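Local coordinates for Rab5 protein, putative (Plasmodium falciparum, PDB 3CLV) that belongs, as a putative Rab5, to the Ras family of P-loop nucleotide-binding proteins and is bound to guanosine-5'-diphosphate in this model, at residues 11-16 / 120-125; 43-48 / 95-100; 155-160 / 180-185. One frame throughout, in Å; residues are numbered along the deposited sequence.

Contact 1. Residues 11-16 / 120-125. With GDP (guanosine-5'-diphosphate), chain D.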
loop_
_atom_site.group_PDB
_atom_site.type_symbol
_atom_site.label_atom_id
_atom_site.label_comp_id
_atom_site.label_asym_id
_atom_site.label_seq_id
_atom_site.Cartn_x
_atom_site.Cartn_y
_atom_site.Cartn_z
ATOM N N VAL A 11 2.958 -8.149 3.815
ATOM C CA VAL A 11 1.794 -8.214 4.691
ATOM C C VAL A 11 2.013 -9.278 5.768
ATOM O O VAL A 11 2.339 -10.446 5.481
ATOM C CB VAL A 11 0.431 -8.399 3.952
ATOM C CG1 VAL A 11 0.407 -9.662 3.060
ATOM C CG2 VAL A 11 -0.747 -8.445 4.955
ATOM N N LEU A 12 1.850 -8.853 7.014
ATOM C CA LEU A 12 1.920 -9.768 8.134
ATOM C C LEU A 12 0.502 -10.003 8.622
ATOM O O LEU A 12 -0.153 -9.100 9.154
ATOM C CB LEU A 12 2.842 -9.200 9.228
ATOM C CG LEU A 12 2.927 -9.943 10.563
ATOM C CD1 LEU A 12 3.370 -11.382 10.404
ATOM C CD2 LEU A 12 3.904 -9.188 11.465
ATOM N N LEU A 13 0.027 -11.229 8.409
ATOM C CA LEU A 13 -1.372 -11.573 8.500
ATOM C C LEU A 13 -1.562 -12.780 9.414
ATOM O O LEU A 13 -0.731 -13.679 9.434
ATOM C CB LEU A 13 -1.884 -11.901 7.086
ATOM C CG LEU A 13 -3.266 -12.489 6.856
ATOM C CD1 LEU A 13 -4.351 -11.442 7.111
ATOM C CD2 LEU A 13 -3.359 -12.987 5.415
ATOM N N GLY A 14 -2.672 -12.805 10.147
ATOM C CA GLY A 14 -3.016 -13.947 11.009
ATOM C C GLY A 14 -4.100 -13.524 11.976
ATOM O O GLY A 14 -4.334 -12.322 12.157
ATOM N N GLU A 15 -4.760 -14.499 12.597
ATOM C CA GLU A 15 -5.830 -14.221 13.567
ATOM C C GLU A 15 -5.254 -13.456 14.781
ATOM O O GLU A 15 -4.087 -13.632 15.118
ATOM C CB GLU A 15 -6.468 -15.547 14.003
ATOM C CG GLU A 15 -7.621 -15.402 15.009
ATOM C CD GLU A 15 -8.377 -16.695 15.266
ATOM O OE1 GLU A 15 -8.387 -17.599 14.391
ATOM O OE2 GLU A 15 -8.976 -16.796 16.366
ATOM N N SER A 16 -6.042 -12.600 15.436
ATOM C CA SER A 16 -5.563 -12.003 16.684
ATOM C C SER A 16 -5.113 -13.067 17.689
ATOM O O SER A 16 -5.695 -14.166 17.778
ATOM C CB SER A 16 -6.568 -11.025 17.323
ATOM O OG SER A 16 -7.774 -11.678 17.652
ATOM N N ALA A 120 3.863 -12.309 1.699
ATOM C CA ALA A 120 2.835 -12.443 2.709
ATOM C C ALA A 120 3.327 -13.426 3.749
ATOM O O ALA A 120 3.726 -14.566 3.422
ATOM C CB ALA A 120 1.508 -12.903 2.092
ATOM N N ILE A 121 3.330 -12.970 4.998
ATOM C CA ILE A 121 3.645 -13.802 6.147
ATOM C C ILE A 121 2.340 -14.168 6.842
ATOM O O ILE A 121 1.673 -13.302 7.440
ATOM C CB ILE A 121 4.578 -13.075 7.162
ATOM C CG1 ILE A 121 5.857 -12.576 6.493
ATOM C CG2 ILE A 121 4.930 -13.995 8.360
ATOM C CD1 ILE A 121 6.679 -11.612 7.413
ATOM N N VAL A 122 1.967 -15.445 6.758
ATOM C CA VAL A 122 0.698 -15.905 7.330
ATOM C C VAL A 122 0.995 -16.732 8.578
ATOM O O VAL A 122 1.578 -17.826 8.492
ATOM C CB VAL A 122 -0.168 -16.721 6.326
ATOM C CG1 VAL A 122 -1.554 -16.972 6.927
ATOM C CG2 VAL A 122 -0.317 -15.975 5.004
ATOM N N VAL A 123 0.611 -16.195 9.730
ATOM C CA VAL A 123 1.030 -16.731 11.022
ATOM C C VAL A 123 -0.142 -17.460 11.689
ATOM O O VAL A 123 -1.269 -17.013 11.622
ATOM C CB VAL A 123 1.516 -15.570 11.969
ATOM C CG1 VAL A 123 2.035 -16.118 13.304
ATOM C CG2 VAL A 123 2.566 -14.728 11.271
ATOM N N PHE A 124 0.141 -18.589 12.323
ATOM C CA PHE A 124 -0.839 -19.230 13.198
ATOM C C PHE A 124 -0.143 -19.643 14.497
ATOM O O PHE A 124 1.089 -19.552 14.619
ATOM C CB PHE A 124 -1.556 -20.399 12.486
ATOM C CG PHE A 124 -0.682 -21.632 12.292
ATOM C CD1 PHE A 124 0.162 -21.734 11.186
ATOM C CD2 PHE A 124 -0.720 -22.679 13.207
ATOM C CE1 PHE A 124 0.984 -22.846 11.004
ATOM C CE2 PHE A 124 0.106 -23.808 13.042
ATOM C CZ PHE A 124 0.954 -23.888 11.933
ATOM N N ASP A 125 -0.954 -20.059 15.466
ATOM C CA ASP A 125 -0.503 -20.436 16.804
ATOM C C ASP A 125 -0.658 -21.956 16.866
ATOM O O ASP A 125 -1.756 -22.490 16.667
ATOM C CB ASP A 125 -1.398 -19.698 17.832
ATOM C CG ASP A 125 -1.182 -20.140 19.279
ATOM O OD1 ASP A 125 -0.372 -21.058 19.566
ATOM O OD2 ASP A 125 -1.883 -19.548 20.143
HETATM P PB GDP D . -1.176 -10.610 17.559
HETATM O O1B GDP D . -0.426 -9.368 17.200
HETATM O O2B GDP D . -2.607 -10.290 17.925
HETATM O O3B GDP D . -1.181 -11.635 16.453
HETATM O O3A GDP D . -0.481 -11.361 18.818
HETATM P PA GDP D . 0.400 -10.652 19.984
HETATM O O1A GDP D . -0.382 -9.512 20.617
HETATM O O2A GDP D . 1.787 -10.294 19.548
HETATM O "O5'" GDP D . 0.485 -11.847 21.056
HETATM C "C5'" GDP D . -0.679 -12.389 21.691
HETATM C "C4'" GDP D . -0.234 -13.081 22.985
HETATM O "O4'" GDP D . 0.562 -14.230 22.684
HETATM C "C3'" GDP D . 0.608 -12.221 23.923
HETATM O "O3'" GDP D . 0.209 -12.607 25.244
HETATM C "C2'" GDP D . 2.050 -12.672 23.681
HETATM O "O2'" GDP D . 2.919 -12.516 24.812
HETATM C "C1'" GDP D . 1.829 -14.141 23.353
HETATM N N9 GDP D . 2.838 -14.657 22.422
HETATM C C8 GDP D . 3.171 -14.127 21.225
HETATM N N7 GDP D . 4.129 -14.870 20.638
HETATM C C5 GDP D . 4.403 -15.903 21.468
HETATM C C6 GDP D . 5.314 -17.071 21.457
HETATM O O6 GDP D . 6.076 -17.263 20.479
HETATM N N1 GDP D . 5.283 -17.912 22.525
HETATM C C2 GDP D . 4.456 -17.733 23.588
HETATM N N2 GDP D . 4.490 -18.632 24.605
HETATM N N3 GDP D . 3.600 -16.666 23.678
HETATM C C4 GDP D . 3.539 -15.755 22.652
HETATM O O HOH W 1 -3.970 -17.246 11.869
#

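Contact 2. Residues 43-48 / 95-100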
loop_
_atom_site.group_PDB
_atom_site.type_symbol
_atom_site.label_atom_id
_atom_site.label_comp_id
_atom_site.label_asym_id
_atom_site.label_seq_id
_atom_site.Cartn_x
_atom_site.Cartn_y
_atom_site.Cartn_z
ATOM N N SER A 43 -0.168 -0.248 11.732
ATOM C CA SER A 43 1.043 -0.850 12.285
ATOM C C SER A 43 2.051 -1.169 11.183
ATOM O O SER A 43 1.845 -2.113 10.417
ATOM C CB SER A 43 0.679 -2.110 13.070
ATOM O OG SER A 43 1.807 -2.676 13.703
ATOM N N PHE A 44 3.124 -0.375 11.099
ATOM C CA PHE A 44 4.186 -0.584 10.109
ATOM C C PHE A 44 5.558 -0.649 10.758
ATOM O O PHE A 44 5.790 -0.027 11.811
ATOM C CB PHE A 44 4.266 0.572 9.104
ATOM C CG PHE A 44 2.946 1.027 8.555
ATOM C CD1 PHE A 44 2.234 0.233 7.654
ATOM C CD2 PHE A 44 2.442 2.289 8.894
ATOM C CE1 PHE A 44 1.008 0.679 7.116
ATOM C CE2 PHE A 44 1.230 2.752 8.352
ATOM C CZ PHE A 44 0.518 1.946 7.460
ATOM N N CYS A 45 6.463 -1.369 10.096
ATOM C CA CYS A 45 7.875 -1.386 10.481
ATOM C C CYS A 45 8.720 -1.821 9.292
ATOM O O CYS A 45 8.219 -2.384 8.328
ATOM C CB CYS A 45 8.131 -2.304 11.687
ATOM S SG CYS A 45 8.273 -4.057 11.311
ATOM N N THR A 46 10.013 -1.518 9.351
ATOM C CA THR A 46 10.931 -1.956 8.294
ATOM C C THR A 46 12.020 -2.879 8.856
ATOM O O THR A 46 12.273 -2.903 10.061
ATOM C CB THR A 46 11.524 -0.778 7.487
ATOM O OG1 THR A 46 12.341 0.039 8.339
ATOM C CG2 THR A 46 10.416 0.086 6.911
ATOM N N TYR A 47 12.629 -3.667 7.981
ATOM C CA TYR A 47 13.682 -4.567 8.387
ATOM C C TYR A 47 14.528 -4.881 7.178
ATOM O O TYR A 47 14.005 -5.094 6.075
ATOM C CB TYR A 47 13.106 -5.850 8.995
ATOM C CG TYR A 47 14.172 -6.773 9.528
ATOM C CD1 TYR A 47 14.876 -6.444 10.696
ATOM C CD2 TYR A 47 14.496 -7.956 8.863
ATOM C CE1 TYR A 47 15.852 -7.271 11.196
ATOM C CE2 TYR A 47 15.482 -8.804 9.359
ATOM C CZ TYR A 47 16.156 -8.446 10.529
ATOM O OH TYR A 47 17.147 -9.242 11.050
ATOM N N VAL A 48 15.843 -4.894 7.381
ATOM C CA VAL A 48 16.764 -5.132 6.285
ATOM C C VAL A 48 17.495 -6.447 6.503
ATOM O O VAL A 48 18.007 -6.714 7.586
ATOM C CB VAL A 48 17.782 -3.983 6.153
ATOM C CG1 VAL A 48 18.748 -4.257 5.004
ATOM C CG2 VAL A 48 17.066 -2.654 5.957
ATOM N N PHE A 95 12.544 -4.933 3.916
ATOM C CA PHE A 95 11.134 -5.287 4.056
ATOM C C PHE A 95 10.349 -4.120 4.627
ATOM O O PHE A 95 10.798 -3.510 5.593
ATOM C CB PHE A 95 10.983 -6.512 4.975
ATOM C CG PHE A 95 11.581 -7.764 4.401
ATOM C CD1 PHE A 95 10.829 -8.586 3.556
ATOM C CD2 PHE A 95 12.900 -8.118 4.690
ATOM C CE1 PHE A 95 11.377 -9.751 3.008
ATOM C CE2 PHE A 95 13.470 -9.278 4.146
ATOM C CZ PHE A 95 12.699 -10.107 3.300
ATOM N N ASP A 96 9.206 -3.798 4.012
ATOM C CA ASP A 96 8.268 -2.845 4.577
ATOM C C ASP A 96 7.088 -3.667 5.105
ATOM O O ASP A 96 6.224 -4.075 4.329
ATOM C CB ASP A 96 7.848 -1.826 3.503
ATOM C CG ASP A 96 6.667 -0.948 3.927
ATOM O OD1 ASP A 96 6.374 -0.815 5.138
ATOM O OD2 ASP A 96 6.024 -0.376 3.022
ATOM N N ILE A 97 7.074 -3.917 6.412
ATOM C CA ILE A 97 6.108 -4.837 7.025
ATOM C C ILE A 97 4.856 -4.137 7.509
ATOM O O ILE A 97 4.923 -3.231 8.343
ATOM C CB ILE A 97 6.750 -5.607 8.194
ATOM C CG1 ILE A 97 8.059 -6.252 7.712
ATOM C CG2 ILE A 97 5.801 -6.685 8.712
ATOM C CD1 ILE A 97 9.095 -6.462 8.832
ATOM N N TRP A 98 3.716 -4.580 6.987
ATOM C CA TRP A 98 2.427 -4.079 7.375
ATOM C C TRP A 98 1.738 -5.158 8.197
ATOM O O TRP A 98 1.296 -6.175 7.646
ATOM C CB TRP A 98 1.570 -3.746 6.137
ATOM C CG TRP A 98 2.090 -2.624 5.238
ATOM C CD1 TRP A 98 3.385 -2.303 4.975
ATOM C CD2 TRP A 98 1.291 -1.740 4.447
ATOM N NE1 TRP A 98 3.449 -1.240 4.104
ATOM C CE2 TRP A 98 2.171 -0.882 3.760
ATOM C CE3 TRP A 98 -0.094 -1.575 4.270
ATOM C CZ2 TRP A 98 1.719 0.111 2.891
ATOM C CZ3 TRP A 98 -0.541 -0.592 3.413
ATOM C CH2 TRP A 98 0.365 0.248 2.739
ATOM N N ASP A 99 1.594 -4.914 9.499
ATOM C CA ASP A 99 0.905 -5.851 10.398
ATOM C C ASP A 99 -0.579 -5.533 10.406
ATOM O O ASP A 99 -0.976 -4.448 10.824
ATOM C CB ASP A 99 1.491 -5.750 11.814
ATOM C CG ASP A 99 0.789 -6.637 12.839
ATOM O OD1 ASP A 99 -0.052 -7.484 12.463
ATOM O OD2 ASP A 99 1.105 -6.478 14.056
ATOM N N THR A 100 -1.393 -6.476 9.925
ATOM C CA THR A 100 -2.845 -6.241 9.845
ATOM C C THR A 100 -3.413 -5.850 11.221
ATOM O O THR A 100 -4.332 -5.035 11.302
ATOM C CB THR A 100 -3.616 -7.441 9.241
ATOM O OG1 THR A 100 -3.317 -8.627 9.983
ATOM C CG2 THR A 100 -3.212 -7.661 7.775
HETATM O O HOH W 2 -2.351 -2.170 11.051
HETATM O O HOH W 3 3.283 -5.018 15.399
#

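Contact 3. Residues 155-160 / 180-185. With GDP (guanosine-5'-diphosphate), chain D.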
loop_
_atom_site.group_PDB
_atom_site.type_symbol
_atom_site.label_atom_id
_atom_site.label_comp_id
_atom_site.label_asym_id
_atom_site.label_seq_id
_atom_site.Cartn_x
_atom_site.Cartn_y
_atom_site.Cartn_z
ATOM N N ASN A 155 3.847 -20.212 14.825
ATOM C CA ASN A 155 4.377 -19.524 15.995
ATOM C C ASN A 155 3.984 -20.197 17.333
ATOM O O ASN A 155 3.008 -20.951 17.401
ATOM C CB ASN A 155 3.991 -18.033 15.975
ATOM C CG ASN A 155 4.787 -17.194 16.981
ATOM O OD1 ASN A 155 6.014 -17.271 17.051
ATOM N ND2 ASN A 155 4.079 -16.335 17.719
ATOM N N LYS A 156 4.766 -19.902 18.374
ATOM C CA LYS A 156 4.527 -20.365 19.764
ATOM C C LYS A 156 4.979 -21.803 20.024
ATOM O O LYS A 156 4.449 -22.479 20.917
ATOM C CB LYS A 156 3.078 -20.158 20.205
ATOM C CG LYS A 156 2.559 -18.718 19.967
ATOM C CD LYS A 156 1.457 -18.421 20.969
ATOM C CE LYS A 156 0.597 -17.241 20.538
ATOM N NZ LYS A 156 -0.395 -16.851 21.597
ATOM N N ILE A 157 5.961 -22.259 19.252
ATOM C CA ILE A 157 6.462 -23.631 19.392
ATOM C C ILE A 157 7.068 -23.903 20.772
ATOM O O ILE A 157 7.205 -25.067 21.162
ATOM C CB ILE A 157 7.460 -24.026 18.274
ATOM C CG1 ILE A 157 8.736 -23.171 18.358
ATOM C CG2 ILE A 157 6.750 -24.002 16.904
ATOM C CD1 ILE A 157 9.853 -23.603 17.459
ATOM N N ASP A 158 7.412 -22.836 21.506
ATOM C CA ASP A 158 7.891 -22.957 22.887
ATOM C C ASP A 158 6.837 -23.545 23.831
ATOM O O ASP A 158 7.174 -24.038 24.909
ATOM C CB ASP A 158 8.326 -21.592 23.415
ATOM C CG ASP A 158 7.185 -20.610 23.452
ATOM O OD1 ASP A 158 6.441 -20.593 24.460
ATOM O OD2 ASP A 158 7.012 -19.876 22.464
ATOM N N LYS A 159 5.566 -23.465 23.451
ATOM C CA LYS A 159 4.490 -24.000 24.288
ATOM C C LYS A 159 4.452 -25.540 24.258
ATOM O O LYS A 159 4.972 -26.169 23.321
ATOM C CB LYS A 159 3.138 -23.404 23.890
ATOM C CG LYS A 159 3.003 -21.899 24.193
ATOM C CD LYS A 159 1.669 -21.352 23.726
ATOM C CE LYS A 159 0.573 -21.714 24.711
ATOM N NZ LYS A 159 -0.745 -21.094 24.392
ATOM N N ASN A 160 3.843 -26.137 25.286
ATOM C CA ASN A 160 3.715 -27.595 25.372
ATOM C C ASN A 160 2.309 -28.071 24.998
ATOM O O ASN A 160 2.134 -28.895 24.088
ATOM C CB ASN A 160 4.083 -28.081 26.784
ATOM N N PHE A 180 7.717 -22.514 4.672
ATOM C CA PHE A 180 7.221 -22.869 6.009
ATOM C C PHE A 180 8.329 -22.734 7.062
ATOM O O PHE A 180 9.475 -23.104 6.827
ATOM C CB PHE A 180 6.598 -24.279 6.005
ATOM C CG PHE A 180 6.194 -24.775 7.375
ATOM C CD1 PHE A 180 4.989 -24.362 7.951
ATOM C CD2 PHE A 180 7.010 -25.654 8.083
ATOM C CE1 PHE A 180 4.612 -24.809 9.228
ATOM C CE2 PHE A 180 6.643 -26.110 9.370
ATOM C CZ PHE A 180 5.437 -25.697 9.936
ATOM N N ILE A 181 7.984 -22.193 8.234
ATOM C CA ILE A 181 8.942 -22.086 9.322
ATOM C C ILE A 181 8.214 -22.189 10.680
ATOM O O ILE A 181 7.053 -21.800 10.809
ATOM C CB ILE A 181 9.823 -20.806 9.175
ATOM C CG1 ILE A 181 11.003 -20.816 10.164
ATOM C CG2 ILE A 181 8.953 -19.511 9.252
ATOM C CD1 ILE A 181 12.164 -19.970 9.728
ATOM N N GLN A 182 8.882 -22.779 11.664
ATOM C CA GLN A 182 8.350 -22.875 13.020
ATOM C C GLN A 182 9.112 -21.880 13.872
ATOM O O GLN A 182 10.340 -21.849 13.832
ATOM C CB GLN A 182 8.552 -24.280 13.576
ATOM C CG GLN A 182 7.676 -25.340 12.938
ATOM C CD GLN A 182 7.887 -26.682 13.596
ATOM O OE1 GLN A 182 7.530 -26.863 14.758
ATOM N NE2 GLN A 182 8.490 -27.624 12.872
ATOM N N THR A 183 8.377 -21.059 14.626
ATOM C CA THR A 183 8.996 -19.956 15.364
ATOM C C THR A 183 8.517 -19.832 16.819
ATOM O O THR A 183 7.457 -20.349 17.198
ATOM C CB THR A 183 8.762 -18.568 14.660
ATOM O OG1 THR A 183 7.365 -18.261 14.664
ATOM C CG2 THR A 183 9.293 -18.557 13.228
ATOM N N SER A 184 9.327 -19.141 17.619
ATOM C CA SER A 184 8.893 -18.627 18.909
ATOM C C SER A 184 9.342 -17.178 19.041
ATOM O O SER A 184 10.542 -16.875 19.041
ATOM C CB SER A 184 9.391 -19.501 20.080
ATOM O OG SER A 184 8.962 -18.962 21.342
ATOM N N ALA A 185 8.373 -16.262 19.111
ATOM C CA ALA A 185 8.666 -14.866 19.478
ATOM C C ALA A 185 9.195 -14.797 20.907
ATOM O O ALA A 185 10.023 -13.952 21.224
ATOM C CB ALA A 185 7.414 -13.995 19.340
HETATM P PB GDP D . -1.176 -10.610 17.559
HETATM O O1B GDP D . -0.426 -9.368 17.200
HETATM O O2B GDP D . -2.607 -10.290 17.925
HETATM O O3B GDP D . -1.181 -11.635 16.453
HETATM O O3A GDP D . -0.481 -11.361 18.818
HETATM P PA GDP D . 0.400 -10.652 19.984
HETATM O O1A GDP D . -0.382 -9.512 20.617
HETATM O O2A GDP D . 1.787 -10.294 19.548
HETATM O "O5'" GDP D . 0.485 -11.847 21.056
HETATM C "C5'" GDP D . -0.679 -12.389 21.691
HETATM C "C4'" GDP D . -0.234 -13.081 22.985
HETATM O "O4'" GDP D . 0.562 -14.230 22.684
HETATM C "C3'" GDP D . 0.608 -12.221 23.923
HETATM O "O3'" GDP D . 0.209 -12.607 25.244
HETATM C "C2'" GDP D . 2.050 -12.672 23.681
HETATM O "O2'" GDP D . 2.919 -12.516 24.812
HETATM C "C1'" GDP D . 1.829 -14.141 23.353
HETATM N N9 GDP D . 2.838 -14.657 22.422
HETATM C C8 GDP D . 3.171 -14.127 21.225
HETATM N N7 GDP D . 4.129 -14.870 20.638
HETATM C C5 GDP D . 4.403 -15.903 21.468
HETATM C C6 GDP D . 5.314 -17.071 21.457
HETATM O O6 GDP D . 6.076 -17.263 20.479
HETATM N N1 GDP D . 5.283 -17.912 22.525
HETATM C C2 GDP D . 4.456 -17.733 23.588
HETATM N N2 GDP D . 4.490 -18.632 24.605
HETATM N N3 GDP D . 3.600 -16.666 23.678
HETATM C C4 GDP D . 3.539 -15.755 22.652
#

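Contact 1. Residues 11-16 / 120-125
Val123 leans against Leu12 and Leu13 across two parallel strands. Its CB stands 3.9 Å from Leu13 O, so the side chain leaves its strand beside that carbonyl. From CB the two branches part. CG1 is anti to the backbone N (chi1 -177°) and turns to the next strand, where it packs on CB of Asn155. CG2 sits beside the backbone N and meets Leu12 CD1 at 3.5 Å. Leu12 CD1 also touches Ile121 CG2, 3.7 Å away, and so bridges two residues of the neighbouring strand. The leucine crosses both partners at a slant.

The backbones run nearly together, with 11° between the strand directions. Ile121 N donates to Val11 O at 2.8 Å, and Leu13 N to Ile121 O at the same length. Val123 N to Leu13 O closes the series. All three bonds are close to linear. They join strands 8-13 and 119-125 in the middle of the sheet of a Ras-like P-loop fold.

Val11, Leu13, Ala120 and Val122 face the other way from Leu12 and Ile121. On that side Val11 CG1 rests on Ala120 CB. Helix 129-145 covers Leu13 and Val122, while helix 110-114 packs on Val11 and Leu13.

Gly14 belongs to what is consistent with a P-loop (Walker A). Gly14 CA still makes a CA-H...O contact with Val123 O. Beyond it a water takes over. It accepts from Glu15 N at 2.9 Å and donates to Val123 O at 2.7 Å, spanning the gap as the backbones separate. Ser16 CA then lies near O2B of guanosine-5'-diphosphate.

Contact 2. Residues 43-48 / 95-100
Phe44 turns the edge of its ring onto the indole of Trp98, a T-shaped stack. The planes stand at 71° and Phe44 CE1 lies 3.6 Å from Trp98 CD2. The two side chains leave their strands side by side and point the same way. Phe44 CG is anti to the carbonyl carbon (chi1 -45°), which carries the ring over the five-membered ring of Trp98.

The strands are 43-50 and 92-99, the antiparallel pair at one border of the Ras-like sheet. They follow each other in the chain, and the long connection between them is only partly modelled. Phe44 with Trp98 and Thr46 with Asp96 are non-hydrogen-bonded pairs. Here the backbones meet through CA-H...O contacts, with Phe44 CA 3.3 Å from Ile97 O. Arg115 of the second subunit packs on Phe44, Thr46 and Trp98. Lys9 adds a cation-pi contact to the indole.

Cys45, Tyr47, Phe95 and Ile97 point to the other side of the sheet. Cys45 and Ile97 form a hydrogen-bonded pair, bonded in both directions. Tyr47 and Phe95 form the next, where Phe95 N to Tyr47 O is short at 2.6 Å and almost straight. Tyr47 O also lies at the edge of the Phe95 ring, 3.5 Å from Phe95 CD2. Phe95 CD2 lies at the edge of the Tyr47 ring, 4.5 Å from Tyr47 CD2. Ile97 CD1 reaches diagonally across to Tyr47 CB, 4.1 Å away. Helix 191-206 packs over this side, and its Phe195 makes an edge-to-face stack with Phe95.

At the far end two waters join Ser43 to Asp99. One bridges Ser43 OG and Asp99 OD2, while Asp99 OD1 accepts from Ala101 N. The other accepts from Ser43 N and donates to Asp99 O at 2.7 Å.

Contact 3. Residues 155-160 / 180-185
Asn155 OD1 takes two donors from 180-185. Thr183 OG1 gives its proton to Asn155 OD1 at 2.9 Å, from somewhat out of the amide plane. Ala185 N approaches Asn155 OD1 in the plane, on a lone pair, but at a longer 3.3 Å. With CG anti to the backbone N (chi1 -166°), the amide reaches across to 180-185. Its ND2 donates to Val18 O, so the amide is held at both ends and its rotation is fixed.

Asn155, Lys156 and Asp158 form the NKxD motif of Ras-like proteins. Ser184 and Ala185 open the second base-binding loop, the SAK motif. The base of guanosine-5'-diphosphate lies between these loops. Lys156 runs extended over one face of the base, with CG 3.5 Å from C6 of the nucleotide. Lys156 NZ donates to O4' of the nucleotide at 3.0 Å and to Ser17 O.

A type I turn from Lys156 to Lys159 brings Asp158 round to the base edge. Inside it Ile157 N donates to Thr183 O at 3.2 Å, and Ile157 CG1 rests on that same oxygen. The side chains of Ile157 and Gln182 cross at about a right angle, with Ile157 CG2 near Gln182 OE1. Ser184 OG is modelled doubtfully close to Asp158 OD2 and accepts from Thr187 N.

Asp158 OD1 accepts from N2 of the nucleotide at 2.8 Å, and OD2 from N1 at 2.6 Å. The Ala185 N-H, already shared with Asn155 OD1, also makes a weak bond to O6. This pattern fits a guanine edge, consistent with selective recognition of that base.

In the fold
All three contacts reach the same six-stranded sheet. Contact 1 lies at its middle and is buried. Contact 2 is at one border, partly buried, and contact 3 is at the other, where strands give way to loops. Strand 8-13 of contact 1 is bonded to strand 92-99 of contact 2 through Leu12 and Trp98. On the far side of strand 119-125, Phe124 O probably accepts from Asn155 N of contact 3. Contacts 2 and 3 do not touch; their nearest atoms are about 11 Å apart. Contact 1 is aliphatic, contact 2 aromatic and partly covered by another subunit, and contact 3 mostly polar. Contact 1 reaches the phosphate end of guanosine-5'-diphosphate and contact 3 its base.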